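Local coordinates for cell division control protein Cdc48 (Mycobacterium smegmatis, PDB 5E7P) that probably binds and hydrolyses ATP as a member of the AAA ATPase family, and holds ADP at two nucleotide sites, at residues L247-P252 with G360-A365; G321-A326 with A350-A355; D661-A666 with S680-L685; L697-M702 with E724-S729. All blocks are in the same frame, centred on the assembly; numbering follows the deposited sequence.

Overall arrangement
Contacts 1 and 2 share the first ATPase sheet: segments 360-365 and 321-326 are neighbouring strands joined by backbone bonds, and each contact packs a helix against one of them. Contacts 3 and 4 lie in the helical region beside the second ADP site, where Leu697 of helix 690-707 touches Leu663 and Ala666. The two pairs sit on opposite sides of the chain's centre, with centres more than 50 Å apart. Contacts 2 and 3 are buried and purely aliphatic. Contact 1, at the end of a helix, is only partly buried and adds a water bridge, whereas contact 4 is a surface contact in which a glutamate stem meets a threonine and a valine.

Contact 1 (L247-P252 with G360-A365); sequences LSLDEP and GVAFIA
With its CG anti to its own carbonyl carbon and beside the backbone N (chi1 -60°), Leu249 swings its branched end from the last turn of helix 237-249 toward the start of strand 361-366. CD2 is the branch that makes the contact. Leu249 CD2 rests against the peptide link joining Gly360 and Val361, 3.8 Å from Gly360 C, and also reaches the Ala362 methyl, with Leu249 CD2 and Ala362 CB 4.2 Å apart. The backbones come close here, Leu249 CA lying 5.7 Å from Gly360 CA. Gly360 has a positive phi of 81°, a conformation that suits glycine, and the chain enters the strand directly after it.

The polar link is indirect. Ser248 holds OG away from its backbone N (chi1 179°), and a water donates one hydrogen bond to Ser248 OG at 2.9 Å and another to Val361 O at 3.1 Å. The same hydroxyl is bonded to the carbonyl oxygen of Pro262, so Ser248 ties the helix end both to the strand and to the loop ahead of strand 265-269. Nearby, Asp250 forms a salt bridge with Arg287, a residue that the Leu249 side chain also touches.

Along the strand, Ala362 and Ile364 face helix 237-249 and meet Leu245 and Leu241, while Phe363 faces helix 344-356 on the other side of the sheet. Helices on both faces of a largely parallel sheet give the three-layered alpha-beta-alpha arrangement found in P-loop NTPases, here the first AAA ATPase domain.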
loop_
_atom_site.group_PDB
_atom_site.type_symbol
_atom_site.label_atom_id
_atom_site.label_comp_id
_atom_site.label_asym_id
_atom_site.label_seq_id
_atom_site.Cartn_x
_atom_site.Cartn_y
_atom_site.Cartn_z
ATOM N N LEU A 247 -2.979 7.934 30.527
ATOM C CA LEU A 247 -1.887 8.241 31.444
ATOM C C LEU A 247 -1.478 9.706 31.337
ATOM O O LEU A 247 -1.270 10.381 32.343
ATOM C CB LEU A 247 -0.682 7.344 31.164
ATOM C CG LEU A 247 -0.820 5.876 31.560
ATOM C CD1 LEU A 247 0.406 5.110 31.118
ATOM C CD2 LEU A 247 -1.028 5.740 33.061
ATOM N N SER A 248 -1.373 10.193 30.107
ATOM C CA SER A 248 -0.965 11.570 29.870
ATOM C C SER A 248 -2.021 12.576 30.316
ATOM O O SER A 248 -1.705 13.554 30.987
ATOM C CB SER A 248 -0.635 11.781 28.394
ATOM O OG SER A 248 -0.255 13.124 28.151
ATOM N N LEU A 249 -3.275 12.329 29.951
ATOM C CA LEU A 249 -4.338 13.306 30.160
ATOM C C LEU A 249 -5.126 13.127 31.455
ATOM O O LEU A 249 -5.593 14.109 32.030
ATOM C CB LEU A 249 -5.304 13.303 28.974
ATOM C CG LEU A 249 -4.714 13.648 27.607
ATOM C CD1 LEU A 249 -5.801 13.662 26.543
ATOM C CD2 LEU A 249 -3.985 14.983 27.663
ATOM N N ASP A 250 -5.281 11.885 31.910
ATOM C CA ASP A 250 -6.155 11.599 33.050
ATOM C C ASP A 250 -5.434 11.238 34.350
ATOM O O ASP A 250 -5.911 11.566 35.438
ATOM C CB ASP A 250 -7.164 10.510 32.688
ATOM C CG ASP A 250 -8.067 10.919 31.548
ATOM O OD1 ASP A 250 -8.236 12.139 31.344
ATOM O OD2 ASP A 250 -8.608 10.029 30.858
ATOM N N GLU A 251 -4.292 10.565 34.244
ATOM C CA GLU A 251 -3.545 10.150 35.429
ATOM C C GLU A 251 -2.094 10.633 35.391
ATOM O O GLU A 251 -1.169 9.820 35.384
ATOM C CB GLU A 251 -3.581 8.625 35.558
ATOM C CG GLU A 251 -4.976 8.027 35.423
ATOM C CD GLU A 251 -4.954 6.533 35.146
ATOM O OE1 GLU A 251 -4.105 5.828 35.735
ATOM O OE2 GLU A 251 -5.780 6.065 34.332
ATOM N N PRO A 252 -1.890 11.962 35.386
ATOM C CA PRO A 252 -0.554 12.536 35.184
ATOM C C PRO A 252 0.359 12.350 36.392
ATOM O O PRO A 252 1.578 12.459 36.261
ATOM C CB PRO A 252 -0.839 14.033 34.978
ATOM C CG PRO A 252 -2.339 14.153 34.837
ATOM C CD PRO A 252 -2.894 13.012 35.613
ATOM N N GLY A 360 -2.456 19.170 29.472
ATOM C CA GLY A 360 -3.810 18.838 29.064
ATOM C C GLY A 360 -3.979 18.758 27.557
ATOM O O GLY A 360 -5.097 18.687 27.051
ATOM N N VAL A 361 -2.863 18.774 26.834
ATOM C CA VAL A 361 -2.896 18.676 25.379
ATOM C C VAL A 361 -2.060 17.495 24.886
ATOM O O VAL A 361 -0.927 17.298 25.326
ATOM C CB VAL A 361 -2.390 19.975 24.713
ATOM C CG1 VAL A 361 -2.233 19.783 23.209
ATOM C CG2 VAL A 361 -3.336 21.128 25.007
ATOM N N ALA A 362 -2.626 16.707 23.979
ATOM C CA ALA A 362 -1.895 15.606 23.360
ATOM C C ALA A 362 -1.911 15.742 21.840
ATOM O O ALA A 362 -2.847 16.303 21.269
ATOM C CB ALA A 362 -2.485 14.267 23.786
ATOM N N PHE A 363 -0.876 15.224 21.187
ATOM C CA PHE A 363 -0.748 15.347 19.739
ATOM C C PHE A 363 -0.659 13.987 19.053
ATOM O O PHE A 363 0.206 13.171 19.375
ATOM C CB PHE A 363 0.469 16.204 19.385
ATOM C CG PHE A 363 0.742 16.304 17.909
ATOM C CD1 PHE A 363 -0.198 16.849 17.050
ATOM C CD2 PHE A 363 1.950 15.878 17.385
ATOM C CE1 PHE A 363 0.055 16.950 15.694
ATOM C CE2 PHE A 363 2.210 15.980 16.030
ATOM C CZ PHE A 363 1.258 16.513 15.183
ATOM N N ILE A 364 -1.567 13.750 18.113
ATOM C CA ILE A 364 -1.556 12.522 17.328
ATOM C C ILE A 364 -1.603 12.831 15.836
ATOM O O ILE A 364 -2.447 13.599 15.382
ATOM C CB ILE A 364 -2.748 11.606 17.675
ATOM C CG1 ILE A 364 -2.740 11.248 19.162
ATOM C CG2 ILE A 364 -2.715 10.345 16.826
ATOM C CD1 ILE A 364 -3.957 10.466 19.595
ATOM N N ALA A 365 -0.692 12.231 15.079
ATOM C CA ALA A 365 -0.684 12.390 13.631
ATOM C C ALA A 365 -0.598 11.033 12.936
ATOM O O ALA A 365 -0.019 10.083 13.470
ATOM C CB ALA A 365 0.464 13.277 13.206
HETATM O O HOH W 1 -0.647 15.975 28.117
#

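Contact 2 (G321-A326 with A350-A355); sequences GVLFIA and AELRKA
Leu352 of helix 344-356 supplies its CD2 methyl to two residues of strand 321-326 at once: Leu352 CD2 is 3.8 Å from Leu323 CD2 and 4.0 Å from Ile325 CD1. The packing between the two segments is wholly aliphatic. The two leucine side chains meet at roughly a right angle, whereas Ile325 lies at a slant to Leu352. One turn further along the helix, Ala355 presents its CB to the same leucine branch, with Leu323 CD2 and Ala355 CB 4.4 Å apart. Leu323 extends from the strand with CG opposite its backbone N (chi1 -178°), which points its CD2 at the helix, within contact of both Leu352 and Ala355.

Backbone hydrogen bonds lie within the helix or join the strand to its neighbours in the sheet. In the helix, Lys354 N bonds to Ala350 O at 3.1 Å and Ala355 N to Glu351 O at 3.0 Å. The strand pairs with 361-366 through Gly321 and Leu323, and, through Val322, with Arg288 and Val290. The segment axes approach to 10.9 Å and run nearly antiparallel, at 153°, as expected when a helix returns the chain between two parallel strands.

Strand 321-326, helix 344-356 and strand 361-366 thus form a beta-alpha-beta crossover of the first ATPase domain, and the Ile325 side chain lies about 11 Å from a bound ADP. Phe363 from the next strand touches Leu323, Ile325 and Leu352, Val290 and Leu292 flank the strand residues from 289-293, and helix 302-319 lies alongside, with Ala312 against Leu323 and Val313 against Ala355.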
loop_
_atom_site.group_PDB
_atom_site.type_symbol
_atom_site.label_atom_id
_atom_site.label_comp_id
_atom_site.label_asym_id
_atom_site.label_seq_id
_atom_site.Cartn_x
_atom_site.Cartn_y
_atom_site.Cartn_z
ATOM N N GLY A 321 -7.043 19.019 25.241
ATOM C CA GLY A 321 -7.570 17.957 24.404
ATOM C C GLY A 321 -6.558 17.418 23.412
ATOM O O GLY A 321 -5.350 17.476 23.647
ATOM N N VAL A 322 -7.052 16.897 22.294
ATOM C CA VAL A 322 -6.190 16.262 21.307
ATOM C C VAL A 322 -6.118 17.042 19.996
ATOM O O VAL A 322 -7.143 17.325 19.372
ATOM C CB VAL A 322 -6.656 14.828 21.002
ATOM C CG1 VAL A 322 -5.754 14.187 19.971
ATOM C CG2 VAL A 322 -6.671 14.004 22.265
ATOM N N LEU A 323 -4.901 17.388 19.588
ATOM C CA LEU A 323 -4.667 17.944 18.259
ATOM C C LEU A 323 -4.355 16.796 17.312
ATOM O O LEU A 323 -3.368 16.079 17.495
ATOM C CB LEU A 323 -3.509 18.947 18.266
ATOM C CG LEU A 323 -3.203 19.629 16.924
ATOM C CD1 LEU A 323 -4.336 20.561 16.501
ATOM C CD2 LEU A 323 -1.885 20.386 16.975
ATOM N N PHE A 324 -5.206 16.610 16.309
ATOM C CA PHE A 324 -5.051 15.496 15.382
ATOM C C PHE A 324 -4.878 15.965 13.940
ATOM O O PHE A 324 -5.724 16.677 13.396
ATOM C CB PHE A 324 -6.237 14.526 15.503
ATOM C CG PHE A 324 -6.281 13.474 14.427
ATOM C CD1 PHE A 324 -5.143 12.759 14.081
ATOM C CD2 PHE A 324 -7.469 13.185 13.773
ATOM C CE1 PHE A 324 -5.187 11.791 13.090
ATOM C CE2 PHE A 324 -7.520 12.215 12.785
ATOM C CZ PHE A 324 -6.380 11.518 12.443
ATOM N N ILE A 325 -3.769 15.561 13.329
ATOM C CA ILE A 325 -3.530 15.833 11.917
ATOM C C ILE A 325 -3.491 14.533 11.120
ATOM O O ILE A 325 -2.538 13.758 11.215
ATOM C CB ILE A 325 -2.224 16.628 11.690
ATOM C CG1 ILE A 325 -2.280 17.963 12.433
ATOM C CG2 ILE A 325 -2.006 16.873 10.212
ATOM C CD1 ILE A 325 -1.021 18.789 12.300
ATOM N N ALA A 326 -4.542 14.296 10.343
ATOM C CA ALA A 326 -4.620 13.106 9.508
ATOM C C ALA A 326 -3.704 13.251 8.298
ATOM O O ALA A 326 -3.765 14.253 7.583
ATOM C CB ALA A 326 -6.054 12.860 9.065
ATOM N N ALA A 350 7.330 24.457 15.131
ATOM C CA ALA A 350 7.409 25.259 16.346
ATOM C C ALA A 350 6.043 25.387 17.007
ATOM O O ALA A 350 5.943 25.404 18.232
ATOM C CB ALA A 350 7.984 26.631 16.043
ATOM N N GLU A 351 4.995 25.478 16.191
ATOM C CA GLU A 351 3.628 25.532 16.701
ATOM C C GLU A 351 3.210 24.204 17.335
ATOM O O GLU A 351 2.634 24.186 18.423
ATOM C CB GLU A 351 2.645 25.926 15.595
ATOM C CG GLU A 351 2.653 27.406 15.263
ATOM C CD GLU A 351 2.269 28.274 16.453
ATOM O OE1 GLU A 351 1.229 27.997 17.089
ATOM O OE2 GLU A 351 3.011 29.232 16.757
ATOM N N LEU A 352 3.502 23.099 16.648
ATOM C CA LEU A 352 3.217 21.765 17.172
ATOM C C LEU A 352 3.962 21.529 18.480
ATOM O O LEU A 352 3.397 21.015 19.442
ATOM C CB LEU A 352 3.614 20.682 16.162
ATOM C CG LEU A 352 2.893 20.620 14.814
ATOM C CD1 LEU A 352 3.345 19.388 14.032
ATOM C CD2 LEU A 352 1.380 20.627 14.993
ATOM N N ARG A 353 5.238 21.903 18.501
ATOM C CA ARG A 353 6.077 21.757 19.685
ATOM C C ARG A 353 5.490 22.535 20.866
ATOM O O ARG A 353 5.515 22.074 22.011
ATOM C CB ARG A 353 7.497 22.236 19.373
ATOM C CG ARG A 353 8.535 21.828 20.399
ATOM C CD ARG A 353 9.940 22.192 19.946
ATOM N NE ARG A 353 10.283 21.572 18.668
ATOM C CZ ARG A 353 10.492 22.243 17.540
ATOM N NH1 ARG A 353 10.401 23.568 17.527
ATOM N NH2 ARG A 353 10.802 21.591 16.425
ATOM N N LYS A 354 4.952 23.713 20.570
ATOM C CA LYS A 354 4.270 24.531 21.567
ATOM C C LYS A 354 3.033 23.813 22.101
ATOM O O LYS A 354 2.718 23.896 23.292
ATOM C CB LYS A 354 3.884 25.883 20.959
ATOM C CG LYS A 354 2.840 26.661 21.738
ATOM C CD LYS A 354 2.408 27.905 20.977
ATOM C CE LYS A 354 1.171 28.542 21.599
ATOM N NZ LYS A 354 1.399 28.968 23.006
ATOM N N ALA A 355 2.337 23.108 21.214
ATOM C CA ALA A 355 1.143 22.364 21.600
ATOM C C ALA A 355 1.481 21.181 22.509
ATOM O O ALA A 355 0.828 20.967 23.528
ATOM C CB ALA A 355 0.385 21.893 20.366
#

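Contact 3 (D661-A666 with S680-L685); sequences DILRTA and SLADDL
Leu663 pushes its CD1 methyl from helix 656-666 into a group of three side chains on segment 680-685. Leu663 CD1 is 4.1 Å from Leu681 CD2, 4.2 Å from Ala682 CB and 4.2 Å from Leu685 CD1. The side chains of Leu663 and Leu681 meet at about a right angle, while Leu685 approaches on a slant from the turn that follows helix 678-684. The torsions of the two partners differ: Leu681 has CG anti to its backbone N (chi1 177°), whereas Leu685 has CG beside it, and both bring a methyl to the same CD1. The arrangement is consistent with packing inside the small helical lid of the second ATPase domain, and the Leu663 side chain lies about 10 Å from a bound ADP. Helix 690-707 adds Leu697, which touches Leu663, and Leu696, which touches Leu685. Salt bridges of Arg664 with Asp679 and of Asp683 with Arg660 flank the apolar patch. Within helix 656-666, Asp661 O accepts from Thr665 N at 2.7 Å and also from Thr665 OG1 at 3.0 Å, the hydroxyl sitting 45° above the carbonyl plane.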
loop_
_atom_site.group_PDB
_atom_site.type_symbol
_atom_site.label_atom_id
_atom_site.label_comp_id
_atom_site.label_asym_id
_atom_site.label_seq_id
_atom_site.Cartn_x
_atom_site.Cartn_y
_atom_site.Cartn_z
ATOM N N ASP A 661 8.152 -24.642 -11.741
ATOM C CA ASP A 661 7.145 -23.931 -10.956
ATOM C C ASP A 661 7.055 -22.463 -11.354
ATOM O O ASP A 661 5.968 -21.935 -11.590
ATOM C CB ASP A 661 7.458 -24.032 -9.463
ATOM C CG ASP A 661 7.565 -25.466 -8.981
ATOM O OD1 ASP A 661 7.043 -26.371 -9.671
ATOM O OD2 ASP A 661 8.167 -25.690 -7.910
ATOM N N ILE A 662 8.212 -21.814 -11.427
ATOM C CA ILE A 662 8.289 -20.403 -11.789
ATOM C C ILE A 662 7.702 -20.132 -13.175
ATOM O O ILE A 662 6.910 -19.207 -13.350
ATOM C CB ILE A 662 9.743 -19.896 -11.727
ATOM C CG1 ILE A 662 10.279 -20.011 -10.298
ATOM C CG2 ILE A 662 9.826 -18.460 -12.199
ATOM C CD1 ILE A 662 11.768 -19.786 -10.179
ATOM N N LEU A 663 8.082 -20.946 -14.154
ATOM C CA LEU A 663 7.525 -20.816 -15.496
ATOM C C LEU A 663 6.014 -21.043 -15.494
ATOM O O LEU A 663 5.262 -20.261 -16.077
ATOM C CB LEU A 663 8.205 -21.785 -16.464
ATOM C CG LEU A 663 9.646 -21.467 -16.861
ATOM C CD1 LEU A 663 10.211 -22.570 -17.747
ATOM C CD2 LEU A 663 9.729 -20.119 -17.558
ATOM N N ARG A 664 5.574 -22.111 -14.834
ATOM C CA ARG A 664 4.150 -22.432 -14.774
ATOM C C ARG A 664 3.337 -21.374 -14.035
ATOM O O ARG A 664 2.229 -21.039 -14.450
ATOM C CB ARG A 664 3.917 -23.810 -14.154
ATOM C CG ARG A 664 4.157 -24.954 -15.114
ATOM C CD ARG A 664 3.420 -26.209 -14.678
ATOM N NE ARG A 664 3.364 -27.182 -15.765
ATOM C CZ ARG A 664 4.337 -28.042 -16.042
ATOM N NH1 ARG A 664 5.440 -28.052 -15.306
ATOM N NH2 ARG A 664 4.210 -28.888 -17.055
ATOM N N THR A 665 3.886 -20.857 -12.939
ATOM C CA THR A 665 3.223 -19.804 -12.180
ATOM C C THR A 665 3.028 -18.555 -13.036
ATOM O O THR A 665 1.919 -18.034 -13.148
ATOM C CB THR A 665 4.014 -19.435 -10.900
ATOM O OG1 THR A 665 3.878 -20.479 -9.927
ATOM C CG2 THR A 665 3.494 -18.136 -10.303
ATOM N N ALA A 666 4.108 -18.087 -13.651
ATOM C CA ALA A 666 4.064 -16.854 -14.426
ATOM C C ALA A 666 3.400 -17.032 -15.792
ATOM O O ALA A 666 2.758 -16.112 -16.300
ATOM C CB ALA A 666 5.464 -16.275 -14.584
ATOM N N SER A 680 10.607 -29.364 -20.416
ATOM C CA SER A 680 11.892 -29.531 -21.083
ATOM C C SER A 680 12.622 -28.191 -21.186
ATOM O O SER A 680 13.849 -28.133 -21.099
ATOM C CB SER A 680 11.708 -30.159 -22.465
ATOM O OG SER A 680 10.757 -29.439 -23.225
ATOM N N LEU A 681 11.858 -27.116 -21.360
ATOM C CA LEU A 681 12.423 -25.772 -21.377
ATOM C C LEU A 681 13.122 -25.457 -20.057
ATOM O O LEU A 681 14.182 -24.834 -20.037
ATOM C CB LEU A 681 11.334 -24.732 -21.653
ATOM C CG LEU A 681 11.781 -23.268 -21.630
ATOM C CD1 LEU A 681 12.844 -23.019 -22.686
ATOM C CD2 LEU A 681 10.602 -22.331 -21.824
ATOM N N ALA A 682 12.524 -25.895 -18.957
ATOM C CA ALA A 682 13.099 -25.665 -17.638
ATOM C C ALA A 682 14.459 -26.346 -17.498
ATOM O O ALA A 682 15.390 -25.778 -16.924
ATOM C CB ALA A 682 12.148 -26.141 -16.553
ATOM N N ASP A 683 14.570 -27.559 -18.032
ATOM C CA ASP A 683 15.819 -28.312 -17.963
ATOM C C ASP A 683 16.942 -27.626 -18.739
ATOM O O ASP A 683 18.118 -27.788 -18.414
ATOM C CB ASP A 683 15.628 -29.744 -18.477
ATOM C CG ASP A 683 14.872 -30.628 -17.494
ATOM O OD1 ASP A 683 15.439 -30.967 -16.430
ATOM O OD2 ASP A 683 13.716 -30.999 -17.797
ATOM N N ASP A 684 16.574 -26.858 -19.761
ATOM C CA ASP A 684 17.560 -26.183 -20.599
ATOM C C ASP A 684 17.951 -24.802 -20.072
ATOM O O ASP A 684 18.865 -24.173 -20.601
ATOM C CB ASP A 684 17.052 -26.057 -22.040
ATOM C CG ASP A 684 17.019 -27.387 -22.771
ATOM O OD1 ASP A 684 17.795 -28.295 -22.401
ATOM O OD2 ASP A 684 16.219 -27.523 -23.722
ATOM N N LEU A 685 17.262 -24.333 -19.034
ATOM C CA LEU A 685 17.484 -22.978 -18.528
ATOM C C LEU A 685 18.423 -22.911 -17.327
ATOM O O LEU A 685 18.185 -22.149 -16.393
ATOM C CB LEU A 685 16.154 -22.306 -18.170
ATOM C CG LEU A 685 15.237 -21.877 -19.314
ATOM C CD1 LEU A 685 13.997 -21.192 -18.760
ATOM C CD2 LEU A 685 15.970 -20.966 -20.284
#

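Contact 4 (L697-M702 with E724-S729); sequences LRESAM and ETVRPS
Glu699 meets Val726 and Thr725 in the lid of the second ATPase domain, between helix 690-707 and the chain about Thr725 and Val726, where helix 716-725 gives way to a loop. The apolar part of the contact uses the glutamate stem. Glu699 CB is 3.8 Å from Val726 CG2, and Glu699 CG is 4.0 Å from the same methyl, the two side chains running past each other in opposite directions.

Against Thr725 the contact is van der Waals packing of the glutamate stem on the hydroxyl. The Glu699 chain is bent about its CB-CG bond (chi2 61°) and passes Thr725 at about a right angle, with Glu699 CG 3.5 Å from Thr725 OG1. The Thr725 hydroxyl is directed to its own helix, being hydrogen-bonded to the carbonyl oxygen of Ala722, and Ala722 also touches the Glu699 side chain.

Hydrogen bonds outside the pair fix the chain beyond the helix. Val726 O is bonded to the Tyr688 hydroxyl and Ser729 OG to Asp692 OD2, which hold the segment that leaves helix 716-725 near the start of helix 690-707. On the Glu699 carboxylate, the oxygen OE2 stands 3.9 Å from Thr725 OG1.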
loop_
_atom_site.group_PDB
_atom_site.type_symbol
_atom_site.label_atom_id
_atom_site.label_comp_id
_atom_site.label_asym_id
_atom_site.label_seq_id
_atom_site.Cartn_x
_atom_site.Cartn_y
_atom_site.Cartn_z
ATOM N N LEU A 697 9.553 -15.347 -20.338
ATOM C CA LEU A 697 8.142 -15.504 -20.678
ATOM C C LEU A 697 7.567 -14.188 -21.179
ATOM O O LEU A 697 6.773 -14.160 -22.119
ATOM C CB LEU A 697 7.347 -15.978 -19.461
ATOM C CG LEU A 697 7.573 -17.418 -19.005
ATOM C CD1 LEU A 697 6.948 -17.635 -17.638
ATOM C CD2 LEU A 697 6.997 -18.387 -20.021
ATOM N N ARG A 698 7.968 -13.105 -20.523
ATOM C CA ARG A 698 7.596 -11.755 -20.920
ATOM C C ARG A 698 8.058 -11.472 -22.345
ATOM O O ARG A 698 7.285 -11.000 -23.181
ATOM C CB ARG A 698 8.229 -10.756 -19.952
ATOM C CG ARG A 698 8.184 -9.300 -20.387
ATOM C CD ARG A 698 9.183 -8.498 -19.562
ATOM N NE ARG A 698 8.949 -7.059 -19.623
ATOM C CZ ARG A 698 9.464 -6.258 -20.549
ATOM N NH1 ARG A 698 10.240 -6.763 -21.500
ATOM N NH2 ARG A 698 9.199 -4.957 -20.526
ATOM N N GLU A 699 9.322 -11.777 -22.616
ATOM C CA GLU A 699 9.894 -11.558 -23.935
ATOM C C GLU A 699 9.272 -12.488 -24.968
ATOM O O GLU A 699 9.036 -12.087 -26.106
ATOM C CB GLU A 699 11.410 -11.747 -23.896
ATOM C CG GLU A 699 12.114 -11.361 -25.179
ATOM C CD GLU A 699 11.934 -9.893 -25.537
ATOM O OE1 GLU A 699 11.762 -9.062 -24.615
ATOM O OE2 GLU A 699 11.967 -9.572 -26.745
ATOM N N SER A 700 9.008 -13.729 -24.568
ATOM C CA SER A 700 8.395 -14.707 -25.463
ATOM C C SER A 700 7.014 -14.245 -25.906
ATOM O O SER A 700 6.692 -14.270 -27.095
ATOM C CB SER A 700 8.291 -16.079 -24.794
ATOM O OG SER A 700 9.573 -16.641 -24.570
ATOM N N ALA A 701 6.206 -13.822 -24.940
ATOM C CA ALA A 701 4.853 -13.362 -25.219
ATOM C C ALA A 701 4.876 -12.146 -26.137
ATOM O O ALA A 701 4.074 -12.044 -27.063
ATOM C CB ALA A 701 4.120 -13.044 -23.923
ATOM N N MET A 702 5.807 -11.233 -25.879
ATOM C CA MET A 702 5.945 -10.027 -26.690
ATOM C C MET A 702 6.413 -10.362 -28.105
ATOM O O MET A 702 5.953 -9.765 -29.081
ATOM C CB MET A 702 6.907 -9.036 -26.027
ATOM C CG MET A 702 7.184 -7.785 -26.853
ATOM S SD MET A 702 5.717 -6.776 -27.151
ATOM C CE MET A 702 5.714 -5.717 -25.707
ATOM N N GLU A 724 17.579 -15.203 -27.148
ATOM C CA GLU A 724 18.705 -14.474 -27.716
ATOM C C GLU A 724 18.929 -13.165 -26.967
ATOM O O GLU A 724 20.065 -12.713 -26.820
ATOM C CB GLU A 724 18.483 -14.204 -29.206
ATOM C CG GLU A 724 18.297 -15.461 -30.040
ATOM C CD GLU A 724 18.057 -15.161 -31.510
ATOM O OE1 GLU A 724 18.059 -13.967 -31.886
ATOM O OE2 GLU A 724 17.865 -16.121 -32.288
ATOM N N THR A 725 17.843 -12.563 -26.489
ATOM C CA THR A 725 17.929 -11.307 -25.748
ATOM C C THR A 725 17.927 -11.533 -24.236
ATOM O O THR A 725 18.544 -10.772 -23.490
ATOM C CB THR A 725 16.792 -10.336 -26.125
ATOM O OG1 THR A 725 15.536 -10.864 -25.682
ATOM C CG2 THR A 725 16.748 -10.126 -27.631
ATOM N N VAL A 726 17.232 -12.573 -23.787
ATOM C CA VAL A 726 17.205 -12.910 -22.367
ATOM C C VAL A 726 18.241 -13.986 -22.048
ATOM O O VAL A 726 18.026 -15.173 -22.300
ATOM C CB VAL A 726 15.811 -13.381 -21.915
ATOM C CG1 VAL A 726 15.806 -13.644 -20.417
ATOM C CG2 VAL A 726 14.758 -12.345 -22.283
ATOM N N ARG A 727 19.364 -13.556 -21.485
ATOM C CA ARG A 727 20.500 -14.439 -21.250
ATOM C C ARG A 727 20.574 -14.889 -19.792
ATOM O O ARG A 727 19.970 -14.266 -18.921
ATOM C CB ARG A 727 21.796 -13.729 -21.657
ATOM C CG ARG A 727 21.809 -13.253 -23.099
ATOM C CD ARG A 727 21.429 -14.379 -24.044
ATOM N NE ARG A 727 22.327 -15.523 -23.921
ATOM C CZ ARG A 727 22.034 -16.751 -24.340
ATOM N NH1 ARG A 727 20.859 -17.000 -24.903
ATOM N NH2 ARG A 727 22.914 -17.733 -24.190
ATOM N N PRO A 728 21.306 -15.986 -19.524
ATOM C CA PRO A 728 21.538 -16.396 -18.133
ATOM C C PRO A 728 22.387 -15.365 -17.391
ATOM O O PRO A 728 23.325 -14.814 -17.972
ATOM C CB PRO A 728 22.302 -17.718 -18.280
ATOM C CG PRO A 728 22.894 -17.672 -19.657
ATOM C CD PRO A 728 21.883 -16.945 -20.482
ATOM N N SER A 729 22.066 -15.112 -16.125
ATOM C CA SER A 729 22.745 -14.068 -15.364
ATOM C C SER A 729 23.549 -14.597 -14.175
ATOM O O SER A 729 24.368 -13.877 -13.606
ATOM C CB SER A 729 21.735 -13.023 -14.887
ATOM O OG SER A 729 20.739 -13.621 -14.076
#